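Long-range contacts in tryptophan synthase alpha chain (Chlamydia trachomatis, PDB 6V82), which is a catalytically impaired alpha subunit that acts as an allosteric regulator of the beta subunit with which it forms tryptophan synthase: residues V120-P126 against F137-L141; P148-I152 against I164-A168. All blocks are in the same frame, centred on the assembly; numbering follows the deposited sequence.

Contacts 1 and 2 are consecutive strand-to-helix packings of one TIM barrel, their centres 9 Å apart. Helix 136-144 of contact 1 leads into strand 147-153 of contact 2, and their strands are neighbours in the parallel sheet, where Val120 O lies 2.8 Å from Ile149 N, a probable hydrogen bond. The helices meet on the outside of the sheet: Phe138 CB is 3.5 Å from Tyr167 CD1, and Glu139 OE1 2.9 Å from Tyr167 OH, probably hydrogen-bonded. Both contacts are packing rather than catalytic surface. Between side chains, predicted proton acceptor Glu44 is about 8 Å from Leu151 and 10 Å from Val120; Asp55, also predicted, about 9 Å from Leu151 and 10 Å from Val122.

Contact 1 of 2, residues V120-P126 against F137-L141; sequences VCVIDLP and FFEDL
Leu125 lays its CD2 methyl over one face of the Phe138 ring, a CH-pi contact 4.3 Å from the centroid and 21° off the normal; Leu125 O is within 3.4 Å of Phe138 CZ. Phe138 starts sideways with chi1 m and swings its ring end toward Leu125. Leu125 CD2 (t, p) also reaches Phe137 CB at 3.9 Å. Residues 120-122 are extended, and a type I turn from Val122 to Leu125 brings the chain back to the helix. Strand 120-122 and helix 137-141 run antiparallel (172°), axes 10.9 Å apart, with Val120 facing Leu141 (CA-CA 7.9 Å) and Leu125 facing Phe137 (8.9 Å). This is the first half of a beta-alpha-beta unit of the TIM barrel, the helix covering the outside of its strand. Phe137, chi1 t, sends CE2 to within 3.8 Å of Val122 CG2 and 4.2 Å of Val120 CG1, while Leu141 (m, t) sets CD1 3.8 Å from Val120 CB. Leu125 and Pro126 pack on Phe12 and Leu13 of the beta chain.

Contact 2 of 2, residues P148-I152 against I164-A168; sequences PILLI and IQEYA
Apolar side chains dominate, and no hydrogen bond crosses between 148-152 and 164-168. Leu150 (m, p) directs CD2 into the end of the helix, 3.7 Å from Ile164 CG2, 4.3 Å from Tyr167 CB and 4.4 Å from Ala168 CB. Ile164 (m, t) extends CD1 to CG2 of Ile152 (p, t) at 3.5 Å. From an extended backbone the CA-to-CB bonds of Pro148, Leu150 and Ile152 point toward the helix, those of Ile149 and Leu151 away. Side chain also meets backbone: Pro148 CG presses on Tyr167 O at 3.2 Å, and Leu150 CD2 lies 3.7 Å from Ile164 O. At the helix C-terminus Ala168 N still donates to Ile164 O at 2.9 Å, although Ala168 has left helical phi/psi (-69/135); its CA, 5.6 Å from that of Pro148, is where the chain departs for strand 172-175. Tyr167 leaves sideways (chi1 m), its ring end leading away from 148-152, with OH hydrogen-bonded to Glu139 OE1 and Ser135 N. In this beta-alpha-beta unit of the TIM barrel, helix 158-167 covers strand 147-153 from outside; Pro148 and Leu150 also touch helix 136-144, and Ile152 touches helix 187-198 and the adjoining strand 172-175.

Contact 1 of 2, residues V120-P126 against F137-L141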
loop_
_atom_site.group_PDB
_atom_site.type_symbol
_atom_site.label_atom_id
_atom_site.label_comp_id
_atom_site.label_asym_id
_atom_site.label_seq_id
_atom_site.Cartn_x
_atom_site.Cartn_y
_atom_site.Cartn_z
ATOM N N VAL A 120 6.683 52.091 -2.463
ATOM C CA VAL A 120 6.115 50.753 -2.462
ATOM C C VAL A 120 7.226 49.772 -2.789
ATOM O O VAL A 120 7.940 49.937 -3.785
ATOM C CB VAL A 120 4.941 50.620 -3.452
ATOM C CG1 VAL A 120 4.513 49.172 -3.563
ATOM C CG2 VAL A 120 3.756 51.490 -2.985
ATOM N N CYS A 121 7.398 48.784 -1.928
ATOM C CA CYS A 121 8.367 47.712 -2.122
ATOM C C CYS A 121 7.598 46.406 -2.311
ATOM O O CYS A 121 6.882 45.960 -1.403
ATOM C CB CYS A 121 9.317 47.623 -0.929
ATOM S SG CYS A 121 10.593 46.356 -1.098
ATOM N N VAL A 122 7.701 45.817 -3.496
ATOM C CA VAL A 122 6.995 44.579 -3.795
ATOM C C VAL A 122 8.038 43.470 -3.872
ATOM O O VAL A 122 8.830 43.410 -4.828
ATOM C CB VAL A 122 6.165 44.682 -5.078
ATOM C CG1 VAL A 122 5.275 43.459 -5.205
ATOM C CG2 VAL A 122 5.309 45.913 -5.021
ATOM N N ILE A 123 8.024 42.588 -2.862
ATOM C CA ILE A 123 9.156 41.688 -2.621
ATOM C C ILE A 123 9.208 40.562 -3.648
ATOM O O ILE A 123 10.289 40.032 -3.933
ATOM C CB ILE A 123 9.114 41.141 -1.179
ATOM C CG1 ILE A 123 10.430 40.442 -0.827
ATOM C CG2 ILE A 123 7.954 40.188 -0.990
ATOM C CD1 ILE A 123 11.613 41.382 -0.699
ATOM N N ASP A 124 8.067 40.192 -4.241
ATOM C CA ASP A 124 8.018 39.107 -5.219
ATOM C C ASP A 124 7.667 39.593 -6.622
ATOM O O ASP A 124 7.223 38.792 -7.452
ATOM C CB ASP A 124 7.034 38.014 -4.776
ATOM C CG ASP A 124 5.606 38.532 -4.614
ATOM O OD1 ASP A 124 5.426 39.756 -4.368
ATOM O OD2 ASP A 124 4.663 37.716 -4.738
ATOM N N LEU A 125 7.860 40.884 -6.914
ATOM C CA LEU A 125 7.706 41.410 -8.272
ATOM C C LEU A 125 9.044 41.957 -8.744
ATOM O O LEU A 125 9.350 43.138 -8.526
ATOM C CB LEU A 125 6.634 42.494 -8.338
ATOM C CG LEU A 125 6.357 43.035 -9.747
ATOM C CD1 LEU A 125 5.755 41.966 -10.640
ATOM C CD2 LEU A 125 5.459 44.251 -9.679
ATOM N N PRO A 126 9.874 41.143 -9.387
ATOM C CA PRO A 126 11.153 41.656 -9.894
ATOM C C PRO A 126 10.966 42.550 -11.118
ATOM O O PRO A 126 10.006 42.413 -11.882
ATOM C CB PRO A 126 11.929 40.379 -10.247
ATOM C CG PRO A 126 10.873 39.365 -10.517
ATOM C CD PRO A 126 9.733 39.688 -9.591
ATOM N N PHE A 137 2.790 47.280 -13.261
ATOM C CA PHE A 137 2.622 47.804 -11.911
ATOM C C PHE A 137 3.645 48.892 -11.591
ATOM O O PHE A 137 3.305 49.890 -10.943
ATOM C CB PHE A 137 2.691 46.681 -10.888
ATOM C CG PHE A 137 2.327 47.126 -9.506
ATOM C CD1 PHE A 137 0.989 47.331 -9.161
ATOM C CD2 PHE A 137 3.314 47.377 -8.564
ATOM C CE1 PHE A 137 0.644 47.757 -7.884
ATOM C CE2 PHE A 137 2.985 47.814 -7.286
ATOM C CZ PHE A 137 1.647 48.001 -6.942
ATOM N N PHE A 138 4.901 48.725 -12.016
ATOM C CA PHE A 138 5.880 49.776 -11.743
ATOM C C PHE A 138 5.531 51.040 -12.514
ATOM O O PHE A 138 5.719 52.157 -12.016
ATOM C CB PHE A 138 7.299 49.317 -12.092
ATOM C CG PHE A 138 7.851 48.282 -11.159
ATOM C CD1 PHE A 138 7.560 48.319 -9.810
ATOM C CD2 PHE A 138 8.653 47.256 -11.641
ATOM C CE1 PHE A 138 8.066 47.359 -8.958
ATOM C CE2 PHE A 138 9.161 46.299 -10.794
ATOM C CZ PHE A 138 8.865 46.351 -9.451
ATOM N N GLU A 139 5.021 50.880 -13.734
ATOM C CA GLU A 139 4.508 52.026 -14.469
ATOM C C GLU A 139 3.395 52.703 -13.679
ATOM O O GLU A 139 3.398 53.926 -13.504
ATOM C CB GLU A 139 4.019 51.577 -15.845
ATOM C CG GLU A 139 4.448 52.485 -16.978
ATOM C CD GLU A 139 5.946 52.448 -17.232
ATOM O OE1 GLU A 139 6.482 51.344 -17.491
ATOM O OE2 GLU A 139 6.581 53.527 -17.173
ATOM N N ASP A 140 2.464 51.904 -13.147
ATOM C CA ASP A 140 1.351 52.442 -12.368
ATOM C C ASP A 140 1.841 53.220 -11.150
ATOM O O ASP A 140 1.267 54.263 -10.806
ATOM C CB ASP A 140 0.414 51.309 -11.938
ATOM C CG ASP A 140 -0.501 50.815 -13.074
ATOM O OD1 ASP A 140 -0.318 51.230 -14.241
ATOM O OD2 ASP A 140 -1.410 49.998 -12.792
ATOM N N LEU A 141 2.894 52.730 -10.481
ATOM C CA LEU A 141 3.465 53.449 -9.342
ATOM C C LEU A 141 3.997 54.807 -9.771
ATOM O O LEU A 141 3.707 55.833 -9.138
ATOM C CB LEU A 141 4.593 52.641 -8.700
ATOM C CG LEU A 141 4.251 51.425 -7.845
ATOM C CD1 LEU A 141 5.518 50.913 -7.164
ATOM C CD2 LEU A 141 3.199 51.760 -6.815
#

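Contact 2 of 2, residues P148-I152 against I164-A168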
loop_
_atom_site.group_PDB
_atom_site.type_symbol
_atom_site.label_atom_id
_atom_site.label_comp_id
_atom_site.label_asym_id
_atom_site.label_seq_id
_atom_site.Cartn_x
_atom_site.Cartn_y
_atom_site.Cartn_z
ATOM N N PRO A 148 8.872 53.313 -6.533
ATOM C CA PRO A 148 9.103 51.863 -6.471
ATOM C C PRO A 148 10.451 51.571 -5.821
ATOM O O PRO A 148 11.497 52.026 -6.293
ATOM C CB PRO A 148 9.073 51.432 -7.943
ATOM C CG PRO A 148 8.605 52.637 -8.721
ATOM C CD PRO A 148 8.973 53.829 -7.906
ATOM N N ILE A 149 10.420 50.813 -4.727
ATOM C CA ILE A 149 11.610 50.496 -3.943
ATOM C C ILE A 149 12.062 49.097 -4.337
ATOM O O ILE A 149 11.419 48.102 -3.981
ATOM C CB ILE A 149 11.334 50.580 -2.438
ATOM C CG1 ILE A 149 10.630 51.883 -2.092
ATOM C CG2 ILE A 149 12.628 50.514 -1.672
ATOM C CD1 ILE A 149 11.459 53.118 -2.400
ATOM N N LEU A 150 13.173 49.007 -5.060
ATOM C CA LEU A 150 13.600 47.746 -5.648
ATOM C C LEU A 150 14.775 47.175 -4.865
ATOM O O LEU A 150 15.395 47.864 -4.058
ATOM C CB LEU A 150 13.971 47.947 -7.120
ATOM C CG LEU A 150 12.846 47.811 -8.151
ATOM C CD1 LEU A 150 11.612 48.601 -7.767
ATOM C CD2 LEU A 150 13.336 48.246 -9.522
ATOM N N LEU A 151 15.060 45.890 -5.100
ATOM C CA LEU A 151 16.114 45.155 -4.404
ATOM C C LEU A 151 17.108 44.590 -5.414
ATOM O O LEU A 151 16.707 43.963 -6.400
ATOM C CB LEU A 151 15.540 44.009 -3.563
ATOM C CG LEU A 151 14.809 44.304 -2.248
ATOM C CD1 LEU A 151 13.352 44.645 -2.465
ATOM C CD2 LEU A 151 14.931 43.096 -1.334
ATOM N N ILE A 152 18.402 44.808 -5.173
ATOM C CA ILE A 152 19.431 44.291 -6.062
ATOM C C ILE A 152 20.419 43.464 -5.260
ATOM O O ILE A 152 20.586 43.636 -4.052
ATOM C CB ILE A 152 20.174 45.396 -6.839
ATOM C CG1 ILE A 152 20.909 46.325 -5.887
ATOM C CG2 ILE A 152 19.208 46.194 -7.690
ATOM C CD1 ILE A 152 21.225 47.658 -6.514
ATOM N N ILE A 164 16.181 47.870 -13.808
ATOM C CA ILE A 164 16.085 48.269 -12.406
ATOM C C ILE A 164 16.292 49.769 -12.274
ATOM O O ILE A 164 15.562 50.447 -11.543
ATOM C CB ILE A 164 17.079 47.483 -11.533
ATOM C CG1 ILE A 164 16.756 45.994 -11.577
ATOM C CG2 ILE A 164 17.011 47.965 -10.097
ATOM C CD1 ILE A 164 17.480 45.178 -10.531
ATOM N N GLN A 165 17.274 50.316 -12.996
ATOM C CA GLN A 165 17.487 51.760 -13.001
ATOM C C GLN A 165 16.300 52.504 -13.599
ATOM O O GLN A 165 16.010 53.639 -13.200
ATOM C CB GLN A 165 18.760 52.087 -13.775
ATOM C CG GLN A 165 19.135 53.540 -13.793
ATOM C CD GLN A 165 20.479 53.745 -14.428
ATOM O OE1 GLN A 165 21.243 52.793 -14.604
ATOM N NE2 GLN A 165 20.783 54.983 -14.788
ATOM N N GLU A 166 15.604 51.881 -14.552
ATOM C CA GLU A 166 14.419 52.489 -15.146
ATOM C C GLU A 166 13.376 52.831 -14.085
ATOM O O GLU A 166 12.877 53.961 -14.031
ATOM C CB GLU A 166 13.832 51.543 -16.193
ATOM C CG GLU A 166 12.591 52.060 -16.889
ATOM C CD GLU A 166 12.904 52.737 -18.207
ATOM O OE1 GLU A 166 13.955 53.415 -18.300
ATOM O OE2 GLU A 166 12.101 52.576 -19.153
ATOM N N TYR A 167 13.046 51.870 -13.218
ATOM C CA TYR A 167 11.920 52.020 -12.304
ATOM C C TYR A 167 12.304 52.426 -10.883
ATOM O O TYR A 167 11.430 52.882 -10.136
ATOM C CB TYR A 167 11.115 50.715 -12.252
ATOM C CG TYR A 167 10.472 50.368 -13.578
ATOM C CD1 TYR A 167 9.488 51.185 -14.122
ATOM C CD2 TYR A 167 10.850 49.232 -14.288
ATOM C CE1 TYR A 167 8.895 50.884 -15.332
ATOM C CE2 TYR A 167 10.261 48.920 -15.507
ATOM C CZ TYR A 167 9.285 49.752 -16.020
ATOM O OH TYR A 167 8.680 49.464 -17.217
ATOM N N ALA A 168 13.565 52.289 -10.487
ATOM C CA ALA A 168 13.939 52.576 -9.107
ATOM C C ALA A 168 13.839 54.066 -8.809
ATOM O O ALA A 168 14.265 54.906 -9.604
ATOM C CB ALA A 168 15.356 52.083 -8.818
#